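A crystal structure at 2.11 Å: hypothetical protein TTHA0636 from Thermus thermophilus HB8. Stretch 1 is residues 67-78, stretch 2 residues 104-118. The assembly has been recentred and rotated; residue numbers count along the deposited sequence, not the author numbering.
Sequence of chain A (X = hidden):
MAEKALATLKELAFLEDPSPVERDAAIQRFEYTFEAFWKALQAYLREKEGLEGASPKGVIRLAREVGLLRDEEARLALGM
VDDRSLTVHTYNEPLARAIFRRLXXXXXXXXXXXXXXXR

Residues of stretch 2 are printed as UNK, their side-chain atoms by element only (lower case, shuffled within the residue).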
# COMPACT_ATOMS: atom_id res chain seq x y z
N GLY A 67 4.46 -28.09 -6.32
CA GLY A 67 3.49 -28.27 -7.37
C GLY A 67 2.24 -27.41 -7.28
O GLY A 67 1.42 -27.42 -8.19
N LEU A 68 2.10 -26.66 -6.18
CA LEU A 68 0.95 -25.79 -5.99
C LEU A 68 0.88 -24.74 -7.08
O LEU A 68 -0.18 -24.19 -7.36
CB LEU A 68 1.02 -25.11 -4.63
CG LEU A 68 0.08 -25.61 -3.54
CD1 LEU A 68 0.24 -27.10 -3.33
CD2 LEU A 68 0.40 -24.85 -2.26
N LEU A 69 2.02 -24.46 -7.68
CA LEU A 69 2.09 -23.48 -8.76
C LEU A 69 2.87 -24.07 -9.91
O LEU A 69 3.99 -24.55 -9.72
CB LEU A 69 2.83 -22.22 -8.31
CG LEU A 69 2.29 -21.28 -7.24
CD1 LEU A 69 3.36 -20.24 -6.98
CD2 LEU A 69 0.98 -20.62 -7.68
N ARG A 70 2.30 -24.03 -11.10
CA ARG A 70 3.02 -24.51 -12.26
C ARG A 70 4.07 -23.43 -12.47
O ARG A 70 3.91 -22.32 -11.96
CB ARG A 70 2.09 -24.59 -13.47
CG ARG A 70 0.96 -25.59 -13.32
CD ARG A 70 1.48 -26.97 -12.96
NE ARG A 70 0.41 -27.96 -12.93
CZ ARG A 70 0.36 -28.99 -12.09
NH1 ARG A 70 1.32 -29.17 -11.19
NH2 ARG A 70 -0.66 -29.83 -12.15
N ASP A 71 5.13 -23.74 -13.20
CA ASP A 71 6.19 -22.75 -13.42
C ASP A 71 5.66 -21.42 -13.94
O ASP A 71 6.08 -20.37 -13.47
CB ASP A 71 7.25 -23.31 -14.36
CG ASP A 71 8.20 -24.30 -13.67
OD1 ASP A 71 9.02 -24.92 -14.37
OD2 ASP A 71 8.13 -24.44 -12.43
N GLU A 72 4.72 -21.46 -14.89
CA GLU A 72 4.17 -20.22 -15.43
C GLU A 72 3.41 -19.42 -14.37
O GLU A 72 3.53 -18.20 -14.30
CB GLU A 72 3.25 -20.52 -16.62
CG GLU A 72 2.71 -19.25 -17.28
CD GLU A 72 1.89 -19.53 -18.53
OE1 GLU A 72 0.85 -20.23 -18.42
OE2 GLU A 72 2.27 -19.05 -19.62
N GLU A 73 2.63 -20.12 -13.55
CA GLU A 73 1.89 -19.45 -12.49
C GLU A 73 2.91 -18.82 -11.53
O GLU A 73 2.79 -17.66 -11.14
CB GLU A 73 1.02 -20.45 -11.72
CG GLU A 73 0.02 -21.21 -12.56
CD GLU A 73 -0.80 -22.19 -11.74
OE1 GLU A 73 -0.21 -23.09 -11.11
OE2 GLU A 73 -2.04 -22.04 -11.71
N ALA A 74 3.93 -19.61 -11.18
CA ALA A 74 4.98 -19.14 -10.27
C ALA A 74 5.55 -17.81 -10.75
O ALA A 74 5.59 -16.86 -9.98
CB ALA A 74 6.10 -20.18 -10.15
N ARG A 75 5.98 -17.75 -12.01
CA ARG A 75 6.54 -16.51 -12.54
C ARG A 75 5.55 -15.35 -12.49
O ARG A 75 5.91 -14.22 -12.17
CB ARG A 75 7.03 -16.73 -13.98
CG ARG A 75 8.31 -17.55 -14.06
CD ARG A 75 9.44 -16.83 -13.32
NE ARG A 75 10.45 -17.75 -12.80
CZ ARG A 75 11.46 -17.37 -12.02
NH1 ARG A 75 11.59 -16.09 -11.68
NH2 ARG A 75 12.33 -18.26 -11.57
N LEU A 76 4.28 -15.61 -12.79
CA LEU A 76 3.29 -14.55 -12.74
C LEU A 76 3.19 -14.09 -11.26
O LEU A 76 2.98 -12.91 -10.99
CB LEU A 76 1.94 -15.07 -13.24
CG LEU A 76 0.93 -14.17 -13.98
CD1 LEU A 76 -0.41 -14.32 -13.31
CD2 LEU A 76 1.37 -12.71 -13.99
N ALA A 77 3.35 -15.04 -10.34
CA ALA A 77 3.30 -14.76 -8.89
C ALA A 77 4.47 -13.87 -8.47
O ALA A 77 4.29 -12.91 -7.72
CB ALA A 77 3.35 -16.08 -8.10
N LEU A 78 5.67 -14.20 -8.94
CA LEU A 78 6.86 -13.43 -8.62
C LEU A 78 6.74 -12.02 -9.18
O LEU A 78 7.30 -11.07 -8.64
CB LEU A 78 8.11 -14.13 -9.20
CG LEU A 78 8.48 -15.47 -8.57
CD1 LEU A 78 9.48 -16.20 -9.45
CD2 LEU A 78 9.04 -15.24 -7.17
N UNK A 104 -6.06 -8.17 -13.62
CA UNK A 104 -6.93 -9.25 -14.10
C UNK A 104 -6.31 -10.62 -13.88
O UNK A 104 -6.92 -11.50 -13.27
c UNK A 104 -7.09 -8.92 -15.59
c UNK A 104 -7.04 -7.43 -15.60
c UNK A 104 -5.90 -7.13 -14.66
N UNK A 105 -5.09 -10.80 -14.39
CA UNK A 105 -4.38 -12.06 -14.25
C UNK A 105 -4.10 -12.41 -12.79
O UNK A 105 -4.27 -13.55 -12.38
o UNK A 105 -3.92 -10.94 -16.96
o UNK A 105 -2.78 -12.79 -17.27
c UNK A 105 -3.27 -11.91 -16.52
c UNK A 105 -3.06 -12.03 -15.02
N UNK A 106 -3.66 -11.42 -12.01
CA UNK A 106 -3.36 -11.68 -10.60
C UNK A 106 -4.61 -12.19 -9.91
O UNK A 106 -4.56 -13.18 -9.17
o UNK A 106 2.07 -8.43 -11.83
c UNK A 106 0.88 -8.90 -11.36
c UNK A 106 -0.71 -10.70 -11.16
c UNK A 106 -2.87 -10.42 -9.89
c UNK A 106 0.51 -10.21 -11.63
c UNK A 106 -1.57 -9.89 -10.42
c UNK A 106 -1.18 -8.57 -10.17
c UNK A 106 0.05 -8.07 -10.63
N UNK A 107 -5.74 -11.54 -10.17
CA UNK A 107 -7.01 -11.93 -9.57
C UNK A 107 -7.33 -13.39 -9.90
O UNK A 107 -7.69 -14.17 -9.02
c UNK A 107 -8.12 -11.01 -10.06
N UNK A 108 -7.21 -13.76 -11.17
CA UNK A 108 -7.50 -15.13 -11.58
C UNK A 108 -6.53 -16.12 -10.94
O UNK A 108 -6.95 -17.13 -10.39
c UNK A 108 -10.11 -13.22 -16.22
n UNK A 108 -8.79 -13.33 -16.09
n UNK A 108 -10.63 -12.19 -16.88
n UNK A 108 -10.91 -14.13 -15.69
c UNK A 108 -7.43 -15.26 -13.11
c UNK A 108 -8.38 -14.35 -13.88
c UNK A 108 -8.12 -14.41 -15.38
N UNK A 109 -5.24 -15.82 -11.02
CA UNK A 109 -4.22 -16.70 -10.44
C UNK A 109 -4.52 -17.00 -8.97
O UNK A 109 -4.53 -18.15 -8.55
c UNK A 109 -1.83 -18.35 -10.21
c UNK A 109 -1.54 -16.88 -10.49
c UNK A 109 -2.84 -16.05 -10.56
c UNK A 109 -0.66 -16.29 -9.42
N UNK A 110 -4.76 -15.94 -8.20
CA UNK A 110 -5.04 -16.11 -6.78
C UNK A 110 -6.30 -16.89 -6.51
O UNK A 110 -6.34 -17.70 -5.58
c UNK A 110 -4.21 -11.07 -6.14
c UNK A 110 -3.76 -14.03 -6.07
se UNK A 110 -3.59 -12.46 -4.94
c UNK A 110 -5.10 -14.74 -6.09
N UNK A 111 -7.32 -16.65 -7.32
CA UNK A 111 -8.60 -17.35 -7.17
C UNK A 111 -8.40 -18.84 -7.40
O UNK A 111 -8.92 -19.68 -6.67
c UNK A 111 -9.61 -16.79 -8.17
o UNK A 111 -13.25 -16.92 -8.79
c UNK A 111 -11.03 -17.35 -8.03
o UNK A 111 -11.63 -15.88 -9.84
c UNK A 111 -12.04 -16.66 -8.95
N UNK A 112 -7.62 -19.17 -8.43
CA UNK A 112 -7.35 -20.56 -8.78
C UNK A 112 -6.45 -21.25 -7.77
O UNK A 112 -6.66 -22.42 -7.44
n UNK A 112 -7.26 -19.48 -13.51
o UNK A 112 -6.16 -21.35 -12.92
c UNK A 112 -6.96 -20.45 -12.65
c UNK A 112 -6.71 -20.64 -10.16
c UNK A 112 -7.66 -20.41 -11.31
N UNK A 113 -5.44 -20.54 -7.28
CA UNK A 113 -4.55 -21.17 -6.31
C UNK A 113 -5.29 -21.42 -5.02
O UNK A 113 -5.23 -22.51 -4.48
c UNK A 113 -3.31 -20.29 -6.03
c UNK A 113 -2.38 -21.01 -5.04
c UNK A 113 -2.58 -20.03 -7.33
N UNK A 114 -6.02 -20.42 -4.53
CA UNK A 114 -6.75 -20.59 -3.28
C UNK A 114 -7.66 -21.80 -3.36
O UNK A 114 -7.79 -22.56 -2.40
c UNK A 114 -5.89 -18.44 -1.35
c UNK A 114 -7.56 -19.33 -2.96
c UNK A 114 -6.70 -18.11 -2.58
c UNK A 114 -7.58 -16.90 -2.34
N UNK A 115 -8.28 -21.99 -4.53
CA UNK A 115 -9.16 -23.13 -4.73
C UNK A 115 -8.45 -24.44 -4.38
O UNK A 115 -8.88 -25.17 -3.49
N UNK A 116 -7.36 -24.73 -5.08
CA UNK A 116 -6.60 -25.94 -4.83
C UNK A 116 -6.23 -26.12 -3.36
O UNK A 116 -6.10 -27.25 -2.88
n UNK A 116 -4.41 -24.83 -9.15
c UNK A 116 -5.32 -25.93 -5.67
c UNK A 116 -3.51 -24.07 -9.76
c UNK A 116 -5.54 -25.66 -7.14
n UNK A 116 -2.34 -23.82 -9.19
c UNK A 116 -4.21 -25.45 -7.85
n UNK A 116 -3.80 -23.52 -10.94
N UNK A 117 -6.06 -25.02 -2.63
CA UNK A 117 -5.66 -25.10 -1.23
C UNK A 117 -6.70 -25.70 -0.29
O UNK A 117 -6.45 -25.82 0.91
c UNK A 117 -4.15 -22.95 -1.45
c UNK A 117 -2.98 -23.88 -1.76
c UNK A 117 -5.26 -23.72 -0.72
c UNK A 117 -3.67 -21.81 -0.57
N UNK A 118 -7.85 -26.10 -0.82
CA UNK A 118 -8.94 -26.67 -0.02
C UNK A 118 -8.62 -27.97 0.73
O UNK A 118 -9.53 -28.69 1.13
c UNK A 118 -10.69 -25.62 -1.54
c UNK A 118 -11.94 -25.86 -2.39
c UNK A 118 -13.43 -24.50 -3.82
c UNK A 118 -10.18 -26.89 -0.89
n UNK A 118 -13.65 -23.38 -4.51
n UNK A 118 -12.28 -24.67 -3.17
n UNK A 118 -14.37 -25.44 -3.78

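Position 104 carries three carbons that close a ring onto its own backbone N, so it is proline, P104; lacking an N-H, it suits the kinked point where its N makes no bond to the preceding turn. At 105, two carbons end in two oxygens, the first carbon against L76: aspartate, D105. Its CB lies 3.9 Å from L76 CD1, while the carboxylate suits an exposed site.

Position 106 has one carbon leading to a six-carbon ring that bears an oxygen, its edge against L76: tyrosine, Y106, with CE1 3.5 Å from L76 CD2. The OH is hydrogen-bonded elsewhere in the structure, which makes burial affordable. A single carbon at 107 marks alanine, A107, buried without touching stretch 1. At 108, three carbons, a nitrogen and a carbon carrying two more nitrogens spell arginine, R108, exposed, its end leading away.

Position 109 holds four carbons forked at the second, pointing toward stretch 1 and touching L69, E73, L76 and A77: leucine, L109. It packs CD2 3.8 Å from E73 CB, CG 4.0 Å from L76 CD1 and CD1 4.2 Å from A77 CB; a branched apolar chain serves several neighbours at once. Two carbons, a selenium and a last carbon at 110 give selenomethionine, M110, buried away from this contact. Three carbons ending in two oxygens make 111 glutamate, E111, exposed.

At 112, three carbons end in one oxygen and one nitrogen, near E73: glutamine, Q112, polar at an exposed margin. Position 113 has one carbon carrying two others, against L69: valine, V113, its CG2 3.6 Å from L69 CD2. Four carbons forked at the second make 114 leucine, L114, buried beyond reach of stretch 1. No side-chain atoms at 115 means glycine, G115.

Position 116 has three carbons, a nitrogen and a carbon with two further nitrogens, which reach E73 and L68: arginine, R116. Its guanidinium forms a salt bridge with E73, NH2 lying a very short 2.4 Å from E73 OE2, and NH1 donates to E73 OE1 at 3.0 Å and weakly to L68 O at 2.9 Å. At 117, four carbons forked at the second touch L68: leucine, L117, with CD2 3.6 Å from L68 CD2. The arginine pattern returns at 118, R118, exposed and poorly ordered.

The helices cross at 125° between their N-to-C directions. L69, L76 and A77 pack against L109, with L69 also on V113 and L76 on Y106, while L68 meets L117. R116 reaches E73 along its guanidinium edge. E73 OE1 also accepts from R70 N at 2.7 Å, so one carboxylate links its own helix start to the partner.

Stretch 2, residues 104-118: PDYARLMEQVLGRLR
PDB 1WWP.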